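Local coordinates for possible thiamine biosynthesis enzyme (Candida albicans, PDB 2X7Q), which is of unknown function but adopts the periplasmic binding protein fold and possibly binds a small molecule linked to thiamine biosynthesis, at residues A[19-24]-A[46-51]; A[40-45]-A[219-224]; A[72-77]-A[202-207]. The protein carries 1 engineered substitution. One frame throughout, in Å; residues are numbered along the deposited sequence.

Interaction 1: residues A[19-24]-A[46-51]; sequences VAYIPE and IEFVKV
Val19 to Tyr21 and Ile46 to Lys50 run as parallel strands, their axes 4.6 Å apart at closest and crossing at -31°, joined by backbone hydrogen bonds from Val19 N to Glu47 O, Val49 N to Val19 O, Tyr21 N to Val49 O and Val51 N to Tyr21 O. On the face carrying Val19, Tyr21, Phe48 and Lys50, the edge of the Phe48 ring points at the face of Tyr21 in an offset T-shaped pair, centroids 5.9 Å apart and planes at 83°. Chi1 of Tyr21 (76°) sets CG between the backbone N and carbonyl carbon, and the ring leans toward Lys50, whose CA makes an off-centre CH-pi contact 4.2 Å from its centroid. The methylenes of Lys50 suit this exposed edge: CG packs at 3.5 Å on Pro23 CG, the centre of an inverse gamma turn. Val19 CG2 meets Ile46 CG2 at 3.7 Å. Ala20, on the opposite face with Val49, is small enough for Val51 CG2 to close to 4.1 Å of its CB. Helix 55-63 packs there through Leu58, helix 216-235 packs on the Val19 face, and backbone hydrogen bonds join Ala20 to strand 69-73; strand 46-50 is outermost.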
loop_
_atom_site.group_PDB
_atom_site.type_symbol
_atom_site.label_atom_id
_atom_site.label_comp_id
_atom_site.label_asym_id
_atom_site.label_seq_id
_atom_site.Cartn_x
_atom_site.Cartn_y
_atom_site.Cartn_z
ATOM N N VAL A 19 -7.037 12.521 -7.030
ATOM C CA VAL A 19 -6.408 11.231 -6.767
ATOM C C VAL A 19 -5.410 11.306 -5.612
ATOM O O VAL A 19 -4.419 12.036 -5.677
ATOM C CB VAL A 19 -5.694 10.695 -8.021
ATOM C CG1 VAL A 19 -5.020 9.367 -7.724
ATOM C CG2 VAL A 19 -6.676 10.556 -9.175
ATOM N N ALA A 20 -5.681 10.543 -4.557
ATOM C CA ALA A 20 -4.789 10.484 -3.401
ATOM C C ALA A 20 -3.751 9.383 -3.580
ATOM O O ALA A 20 -4.098 8.246 -3.894
ATOM C CB ALA A 20 -5.579 10.259 -2.132
ATOM N N TYR A 21 -2.481 9.728 -3.389
ATOM C CA TYR A 21 -1.391 8.770 -3.547
ATOM C C TYR A 21 -0.372 8.900 -2.418
ATOM O O TYR A 21 -0.361 9.891 -1.685
ATOM C CB TYR A 21 -0.691 8.981 -4.889
ATOM C CG TYR A 21 0.219 10.191 -4.912
ATOM C CD1 TYR A 21 1.589 10.059 -4.716
ATOM C CD2 TYR A 21 -0.290 11.464 -5.126
ATOM C CE1 TYR A 21 2.425 11.161 -4.737
ATOM C CE2 TYR A 21 0.535 12.570 -5.149
ATOM C CZ TYR A 21 1.892 12.414 -4.954
ATOM O OH TYR A 21 2.710 13.521 -4.977
ATOM N N ILE A 22 0.490 7.897 -2.293
ATOM C CA ILE A 22 1.554 7.925 -1.299
ATOM C C ILE A 22 2.899 8.148 -1.981
ATOM O O ILE A 22 3.293 7.372 -2.848
ATOM C CB ILE A 22 1.599 6.622 -0.484
ATOM C CG1 ILE A 22 0.227 6.335 0.129
ATOM C CG2 ILE A 22 2.671 6.704 0.595
ATOM C CD1 ILE A 22 0.147 5.016 0.858
ATOM N N PRO A 23 3.606 9.218 -1.591
ATOM C CA PRO A 23 4.875 9.603 -2.219
ATOM C C PRO A 23 5.998 8.610 -1.934
ATOM O O PRO A 23 6.851 8.862 -1.082
ATOM C CB PRO A 23 5.191 10.956 -1.572
ATOM C CG PRO A 23 4.496 10.915 -0.258
ATOM C CD PRO A 23 3.234 10.128 -0.494
ATOM N N GLU A 24 5.992 7.491 -2.650
ATOM C CA GLU A 24 7.055 6.498 -2.536
ATOM C C GLU A 24 7.527 6.068 -3.921
ATOM O O GLU A 24 7.054 6.582 -4.935
ATOM C CB GLU A 24 6.580 5.279 -1.739
ATOM C CG GLU A 24 6.375 5.545 -0.259
ATOM C CD GLU A 24 5.972 4.306 0.507
ATOM O OE1 GLU A 24 5.313 3.430 -0.081
ATOM O OE2 GLU A 24 6.300 4.209 1.707
ATOM N N ILE A 46 -6.543 15.822 -13.640
ATOM C CA ILE A 46 -6.254 15.135 -12.391
ATOM C C ILE A 46 -5.579 16.036 -11.365
ATOM O O ILE A 46 -4.538 16.632 -11.640
ATOM C CB ILE A 46 -5.366 13.895 -12.623
ATOM C CG1 ILE A 46 -5.956 13.012 -13.720
ATOM C CG2 ILE A 46 -5.196 13.112 -11.329
ATOM C CD1 ILE A 46 -7.328 12.464 -13.401
ATOM N N GLU A 47 -6.179 16.134 -10.182
ATOM C CA GLU A 47 -5.571 16.849 -9.067
ATOM C C GLU A 47 -5.030 15.852 -8.051
ATOM O O GLU A 47 -5.790 15.263 -7.281
ATOM C CB GLU A 47 -6.583 17.780 -8.401
ATOM C CG GLU A 47 -6.055 18.452 -7.142
ATOM C CD GLU A 47 -7.091 19.325 -6.462
ATOM O OE1 GLU A 47 -8.048 19.755 -7.142
ATOM O OE2 GLU A 47 -6.949 19.582 -5.248
ATOM N N PHE A 48 -3.715 15.661 -8.057
ATOM C CA PHE A 48 -3.082 14.704 -7.157
ATOM C C PHE A 48 -2.979 15.232 -5.732
ATOM O O PHE A 48 -2.606 16.385 -5.510
ATOM C CB PHE A 48 -1.698 14.306 -7.674
ATOM C CG PHE A 48 -1.737 13.382 -8.858
ATOM C CD1 PHE A 48 -1.673 13.879 -10.151
ATOM C CD2 PHE A 48 -1.845 12.012 -8.678
ATOM C CE1 PHE A 48 -1.708 13.027 -11.240
ATOM C CE2 PHE A 48 -1.883 11.155 -9.763
ATOM C CZ PHE A 48 -1.815 11.663 -11.045
ATOM N N VAL A 49 -3.312 14.376 -4.772
ATOM C CA VAL A 49 -3.219 14.718 -3.359
ATOM C C VAL A 49 -2.205 13.819 -2.659
ATOM O O VAL A 49 -2.442 12.626 -2.474
ATOM C CB VAL A 49 -4.585 14.585 -2.658
ATOM C CG1 VAL A 49 -4.447 14.847 -1.165
ATOM C CG2 VAL A 49 -5.598 15.538 -3.280
ATOM N N LYS A 50 -1.073 14.397 -2.272
ATOM C CA LYS A 50 -0.018 13.639 -1.609
ATOM C C LYS A 50 -0.404 13.265 -0.178
ATOM O O LYS A 50 -0.817 14.117 0.608
ATOM C CB LYS A 50 1.284 14.443 -1.598
ATOM C CG LYS A 50 2.486 13.696 -1.040
ATOM C CD LYS A 50 3.650 14.636 -0.774
ATOM C CE LYS A 50 4.059 15.395 -2.027
ATOM N NZ LYS A 50 5.200 16.324 -1.753
ATOM N N VAL A 51 -0.257 11.984 0.150
ATOM C CA VAL A 51 -0.548 11.487 1.489
ATOM C C VAL A 51 0.647 10.711 2.039
ATOM O O VAL A 51 0.722 9.497 1.878
ATOM C CB VAL A 51 -1.800 10.585 1.486
ATOM C CG1 VAL A 51 -2.128 10.119 2.898
ATOM C CG2 VAL A 51 -2.986 11.324 0.873
#

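Interaction 2: residues A[40-45]-A[219-224]; sequences KAHDLS and IKNFID
The His42 imidazole receives Asn221 O over one face, 3.8 Å above the plane and displaced toward the rim, while Asn221 OD1 lies in the ring plane at its edge, 3.6 Å from His42 CD2. Ring and amide planes are 59° apart. This histidine belongs to a Schellman motif that ends helix 38-41: Asp43, with positive phi, is its C-prime residue, Asp43 N reaches Lys40 O and Leu44 N reaches Tyr39 O. His42 CG, anti to its carbonyl carbon (chi1 -79°), carries the ring to helix 216-235. No hydrogen bond joins the two segments; the polar ends are held nearer home, His42 ND1 by Tyr38 O and Asn221 ND2 by Asp217 O, which fixes how ring and amide are rotated. His42 NE2 comes 3.8 Å from Asp224 CB but 4.9 Å from Asp224 OD2. Any effect of that carboxylate on the ring's ionisation is probably modest, because OD2 already takes Lys220 NZ in a salt bridge. Buried Leu44 provides the apolar part of the contact: its branched end straddles Asn221 CB, with both methyls 3.8 Å from that carbon, and CD1 reaches on to the helix backbone, 3.4 Å from Phe222 N.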
loop_
_atom_site.group_PDB
_atom_site.type_symbol
_atom_site.label_atom_id
_atom_site.label_comp_id
_atom_site.label_asym_id
_atom_site.label_seq_id
_atom_site.Cartn_x
_atom_site.Cartn_y
_atom_site.Cartn_z
ATOM N N LYS A 40 -3.880 14.242 -19.738
ATOM C CA LYS A 40 -4.515 15.211 -20.626
ATOM C C LYS A 40 -4.910 14.576 -21.957
ATOM O O LYS A 40 -5.925 14.934 -22.548
ATOM C CB LYS A 40 -3.594 16.411 -20.858
ATOM C CG LYS A 40 -3.658 17.453 -19.758
ATOM C CD LYS A 40 -2.277 17.813 -19.237
ATOM C CE LYS A 40 -2.370 18.891 -18.162
ATOM N NZ LYS A 40 -1.042 19.188 -17.558
ATOM N N ALA A 41 -4.106 13.621 -22.414
ATOM C CA ALA A 41 -4.375 12.919 -23.663
ATOM C C ALA A 41 -5.700 12.169 -23.593
ATOM O O ALA A 41 -6.354 11.950 -24.610
ATOM C CB ALA A 41 -3.239 11.967 -23.990
ATOM N N HIS A 42 -6.085 11.773 -22.383
ATOM C CA HIS A 42 -7.341 11.064 -22.167
ATOM C C HIS A 42 -8.455 12.021 -21.758
ATOM O O HIS A 42 -9.475 11.602 -21.212
ATOM C CB HIS A 42 -7.167 9.972 -21.109
ATOM C CG HIS A 42 -6.504 8.730 -21.622
ATOM N ND1 HIS A 42 -5.135 8.597 -21.709
ATOM C CD2 HIS A 42 -7.025 7.564 -22.070
ATOM C CE1 HIS A 42 -4.842 7.402 -22.191
ATOM N NE2 HIS A 42 -5.970 6.757 -22.418
ATOM N N ASP A 43 -8.255 13.307 -22.031
ATOM C CA ASP A 43 -9.246 14.332 -21.714
ATOM C C ASP A 43 -9.538 14.378 -20.217
ATOM O O ASP A 43 -10.680 14.567 -19.801
ATOM C CB ASP A 43 -10.541 14.089 -22.495
ATOM C CG ASP A 43 -10.317 14.030 -23.990
ATOM O OD1 ASP A 43 -9.811 15.018 -24.555
ATOM O OD2 ASP A 43 -10.644 12.995 -24.602
ATOM N N LEU A 44 -8.494 14.207 -19.412
ATOM C CA LEU A 44 -8.641 14.168 -17.963
ATOM C C LEU A 44 -8.010 15.386 -17.296
ATOM O O LEU A 44 -7.049 15.958 -17.811
ATOM C CB LEU A 44 -8.012 12.892 -17.397
ATOM C CG LEU A 44 -8.600 11.546 -17.820
ATOM C CD1 LEU A 44 -7.697 10.407 -17.368
ATOM C CD2 LEU A 44 -10.006 11.367 -17.268
ATOM N N SER A 45 -8.561 15.778 -16.153
ATOM C CA SER A 45 -7.968 16.819 -15.321
ATOM C C SER A 45 -7.762 16.268 -13.918
ATOM O O SER A 45 -8.688 16.243 -13.106
ATOM C CB SER A 45 -8.869 18.056 -15.289
ATOM O OG SER A 45 -10.153 17.752 -14.760
ATOM N N ILE A 219 -12.909 7.624 -14.374
ATOM C CA ILE A 219 -12.082 6.664 -13.648
ATOM C C ILE A 219 -11.456 5.650 -14.606
ATOM O O ILE A 219 -10.290 5.283 -14.457
ATOM C CB ILE A 219 -12.888 5.921 -12.562
ATOM C CG1 ILE A 219 -13.322 6.888 -11.459
ATOM C CG2 ILE A 219 -12.061 4.794 -11.966
ATOM C CD1 ILE A 219 -14.170 6.243 -10.376
ATOM N N LYS A 220 -12.234 5.202 -15.590
ATOM C CA LYS A 220 -11.738 4.256 -16.589
ATOM C C LYS A 220 -10.554 4.843 -17.354
ATOM O O LYS A 220 -9.508 4.205 -17.493
ATOM C CB LYS A 220 -12.847 3.858 -17.570
ATOM C CG LYS A 220 -12.383 2.935 -18.699
ATOM C CD LYS A 220 -13.500 2.685 -19.706
ATOM C CE LYS A 220 -13.011 1.829 -20.876
ATOM N NZ LYS A 220 -11.849 2.466 -21.577
ATOM N N ASN A 221 -10.732 6.060 -17.860
ATOM C CA ASN A 221 -9.671 6.754 -18.583
ATOM C C ASN A 221 -8.426 6.958 -17.721
ATOM O O ASN A 221 -7.299 6.887 -18.212
ATOM C CB ASN A 221 -10.172 8.101 -19.116
ATOM C CG ASN A 221 -11.056 7.952 -20.335
ATOM O OD1 ASN A 221 -10.572 7.736 -21.445
ATOM N ND2 ASN A 221 -12.363 8.055 -20.131
ATOM N N PHE A 222 -8.636 7.222 -16.435
ATOM C CA PHE A 222 -7.528 7.371 -15.500
ATOM C C PHE A 222 -6.725 6.078 -15.418
ATOM O O PHE A 222 -5.497 6.098 -15.467
ATOM C CB PHE A 222 -8.038 7.762 -14.111
ATOM C CG PHE A 222 -6.983 7.711 -13.041
ATOM C CD1 PHE A 222 -6.058 8.735 -12.910
ATOM C CD2 PHE A 222 -6.919 6.641 -12.165
ATOM C CE1 PHE A 222 -5.086 8.689 -11.924
ATOM C CE2 PHE A 222 -5.950 6.590 -11.179
ATOM C CZ PHE A 222 -5.033 7.613 -11.060
ATOM N N ILE A 223 -7.427 4.957 -15.293
ATOM C CA ILE A 223 -6.780 3.652 -15.232
ATOM C C ILE A 223 -6.004 3.372 -16.514
ATOM O O ILE A 223 -4.885 2.861 -16.472
ATOM C CB ILE A 223 -7.803 2.525 -14.991
ATOM C CG1 ILE A 223 -8.501 2.719 -13.642
ATOM C CG2 ILE A 223 -7.123 1.169 -15.047
ATOM C CD1 ILE A 223 -9.504 1.635 -13.311
ATOM N N ASP A 224 -6.601 3.712 -17.652
ATOM C CA ASP A 224 -5.939 3.543 -18.941
ATOM C C ASP A 224 -4.677 4.401 -19.015
ATOM O O ASP A 224 -3.663 3.981 -19.566
ATOM C CB ASP A 224 -6.887 3.891 -20.089
ATOM C CG ASP A 224 -8.005 2.882 -20.246
ATOM O OD1 ASP A 224 -7.905 1.786 -19.661
ATOM O OD2 ASP A 224 -8.981 3.176 -20.966
#

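Interaction 3: residues A[72-77]-A[202-207]; sequences GLTEAF and SWVVAT
Gly72 and Val204 form an antiparallel hydrogen-bonded pair, with Val204 N donating to Gly72 O at 3.2 Å, nearly along the C=O axis, and a weak return bond from Gly72 N to Val204 O. Next to it, Leu73 and Trp203 make a non-hydrogen-bonded pair. Here the chain passes from strand to helix, with Leu73 at the N-cap position of helix 74-82, and Thr74 N gives a third bond to Ser202 O, 2.9 Å long, approaching from above the carbonyl plane. The indole of Trp203 lies against the turn: Leu73 CD2 sits over one face, offset toward the rim, in a CH-pi contact 3.9 Å from the centroid of the six-membered ring, while Trp203 CE3 comes within 3.5 Å of Gly72 C. Phe77 CB points toward strand 203-208, and CG lies anti to the carbonyl carbon (chi1 -63°), which brings the ring edge up to Gly72 CA in plane; glycine suits its site because it has no side chain there. Across one face of that ring lies the small methyl Ala206 CB, 3.7 Å from the centroid; Val204 CG2 touches Phe77 CD2 at 3.6 Å. Thr74 OG1 packs tightly on Val204 CG1, 3.2 Å away, and is hydrogen-bonded to Ser201 O. Ser202 OG bonds to Ser97 O, where the chain probably leaves for the other domain, consistent with the hinge region of a two-domain periplasmic binding protein fold. A water donates to both Ser202 O and Glu75 OE1, and OE1 also accepts from Trp200 NE1. Ser202 O thus takes both an amide and a water proton. The apolar packing lies round Phe77 and Trp203, while side-chain and water bonds gather at the start of the helix, whose dipole would probably favour the acidic Glu75.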
loop_
_atom_site.group_PDB
_atom_site.type_symbol
_atom_site.label_atom_id
_atom_site.label_comp_id
_atom_site.label_asym_id
_atom_site.label_seq_id
_atom_site.Cartn_x
_atom_site.Cartn_y
_atom_site.Cartn_z
ATOM N N GLY A 72 -3.439 2.693 -2.629
ATOM C CA GLY A 72 -2.854 2.266 -1.370
ATOM C C GLY A 72 -2.636 0.770 -1.252
ATOM O O GLY A 72 -2.837 0.023 -2.210
ATOM N N LEU A 73 -2.220 0.330 -0.068
ATOM C CA LEU A 73 -1.937 -1.081 0.170
ATOM C C LEU A 73 -3.204 -1.932 0.107
ATOM O O LEU A 73 -4.274 -1.505 0.538
ATOM C CB LEU A 73 -1.227 -1.275 1.512
ATOM C CG LEU A 73 0.116 -0.554 1.668
ATOM C CD1 LEU A 73 0.685 -0.757 3.065
ATOM C CD2 LEU A 73 1.106 -1.021 0.611
ATOM N N THR A 74 -3.068 -3.139 -0.434
ATOM C CA THR A 74 -4.199 -4.037 -0.626
ATOM C C THR A 74 -4.917 -4.383 0.676
ATOM O O THR A 74 -6.128 -4.210 0.779
ATOM C CB THR A 74 -3.763 -5.342 -1.323
ATOM O OG1 THR A 74 -3.181 -5.036 -2.597
ATOM C CG2 THR A 74 -4.952 -6.267 -1.524
ATOM N N GLU A 75 -4.173 -4.866 1.667
ATOM C CA GLU A 75 -4.778 -5.323 2.916
ATOM C C GLU A 75 -5.582 -4.222 3.603
ATOM O O GLU A 75 -6.579 -4.498 4.266
ATOM C CB GLU A 75 -3.722 -5.891 3.871
ATOM C CG GLU A 75 -2.779 -4.860 4.477
ATOM C CD GLU A 75 -1.588 -4.562 3.592
ATOM O OE1 GLU A 75 -1.518 -5.123 2.480
ATOM O OE2 GLU A 75 -0.720 -3.770 4.011
ATOM N N ALA A 76 -5.146 -2.978 3.438
ATOM C CA ALA A 76 -5.818 -1.840 4.054
ATOM C C ALA A 76 -7.263 -1.726 3.576
ATOM O O ALA A 76 -8.177 -1.520 4.374
ATOM C CB ALA A 76 -5.058 -0.554 3.758
ATOM N N PHE A 77 -7.460 -1.850 2.268
ATOM C CA PHE A 77 -8.787 -1.726 1.677
ATOM C C PHE A 77 -9.618 -2.990 1.877
ATOM O O PHE A 77 -10.808 -2.914 2.180
ATOM C CB PHE A 77 -8.680 -1.393 0.186
ATOM C CG PHE A 77 -8.026 -0.068 -0.096
ATOM C CD1 PHE A 77 -8.725 1.116 0.079
ATOM C CD2 PHE A 77 -6.713 -0.006 -0.538
ATOM C CE1 PHE A 77 -8.128 2.338 -0.179
ATOM C CE2 PHE A 77 -6.110 1.213 -0.801
ATOM C CZ PHE A 77 -6.818 2.385 -0.619
ATOM N N SER A 202 0.572 -6.176 -3.629
ATOM C CA SER A 202 0.729 -5.128 -2.622
ATOM C C SER A 202 -0.143 -3.882 -2.798
ATOM O O SER A 202 -0.562 -3.278 -1.810
ATOM C CB SER A 202 2.201 -4.726 -2.499
ATOM O OG SER A 202 2.741 -4.355 -3.751
ATOM N N TRP A 203 -0.416 -3.494 -4.040
ATOM C CA TRP A 203 -1.124 -2.241 -4.290
ATOM C C TRP A 203 -2.365 -2.399 -5.166
ATOM O O TRP A 203 -2.382 -3.199 -6.102
ATOM C CB TRP A 203 -0.168 -1.216 -4.904
ATOM C CG TRP A 203 0.933 -0.803 -3.975
ATOM C CD1 TRP A 203 2.059 -1.511 -3.673
ATOM C CD2 TRP A 203 1.015 0.419 -3.222
ATOM N NE1 TRP A 203 2.835 -0.809 -2.782
ATOM C CE2 TRP A 203 2.217 0.373 -2.491
ATOM C CE3 TRP A 203 0.184 1.534 -3.102
ATOM C CZ2 TRP A 203 2.608 1.416 -1.645
ATOM C CZ3 TRP A 203 0.578 2.564 -2.262
ATOM C CH2 TRP A 203 1.777 2.497 -1.546
ATOM N N VAL A 204 -3.398 -1.623 -4.852
ATOM C CA VAL A 204 -4.645 -1.648 -5.609
ATOM C C VAL A 204 -5.181 -0.235 -5.808
ATOM O O VAL A 204 -4.779 0.697 -5.109
ATOM C CB VAL A 204 -5.725 -2.485 -4.899
ATOM C CG1 VAL A 204 -5.299 -3.938 -4.793
ATOM C CG2 VAL A 204 -6.024 -1.905 -3.523
ATOM N N VAL A 205 -6.087 -0.083 -6.769
ATOM C CA VAL A 205 -6.740 1.198 -7.007
ATOM C C VAL A 205 -8.151 1.162 -6.427
ATOM O O VAL A 205 -8.966 0.326 -6.818
ATOM C CB VAL A 205 -6.815 1.524 -8.509
ATOM C CG1 VAL A 205 -7.552 2.836 -8.734
ATOM C CG2 VAL A 205 -5.418 1.581 -9.108
ATOM N N ALA A 206 -8.436 2.061 -5.489
ATOM C CA ALA A 206 -9.737 2.069 -4.828
ATOM C C ALA A 206 -10.498 3.371 -5.050
ATOM O O ALA A 206 -9.907 4.407 -5.364
ATOM C CB ALA A 206 -9.581 1.788 -3.340
ATOM N N THR A 207 -11.815 3.304 -4.876
ATOM C CA THR A 207 -12.673 4.472 -5.020
ATOM C C THR A 207 -13.849 4.374 -4.055
ATOM O O THR A 207 -14.003 3.374 -3.354
ATOM C CB THR A 207 -13.206 4.606 -6.459
ATOM O OG1 THR A 207 -13.897 5.853 -6.604
ATOM C CG2 THR A 207 -14.154 3.462 -6.785
HETATM O O HOH W 1 0.161 -4.700 0.420
#

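In the fold
Interactions 1 and 3 belong to one mixed sheet, where strands 17-21 and 69-73 are neighbours; Ile22 and Glu24 of the first pack on Trp203 of the third. Interaction 3 is the buried one, its centre about 6 Å from that of the chain, and joins antiparallel strands, probably beside the crossovers between the two domains. Interaction 1, with its centre about 13 Å out, is tied by four backbone hydrogen bonds and flanked by partly exposed aromatic and exposed lysine side chains. Interaction 2, about 22 Å out, has no hydrogen bond between its segments and sets a helix end on a helix. Phe222 links it to Val19 and Ile46 of interaction 1, and Ile219 touches Thr207 of interaction 3.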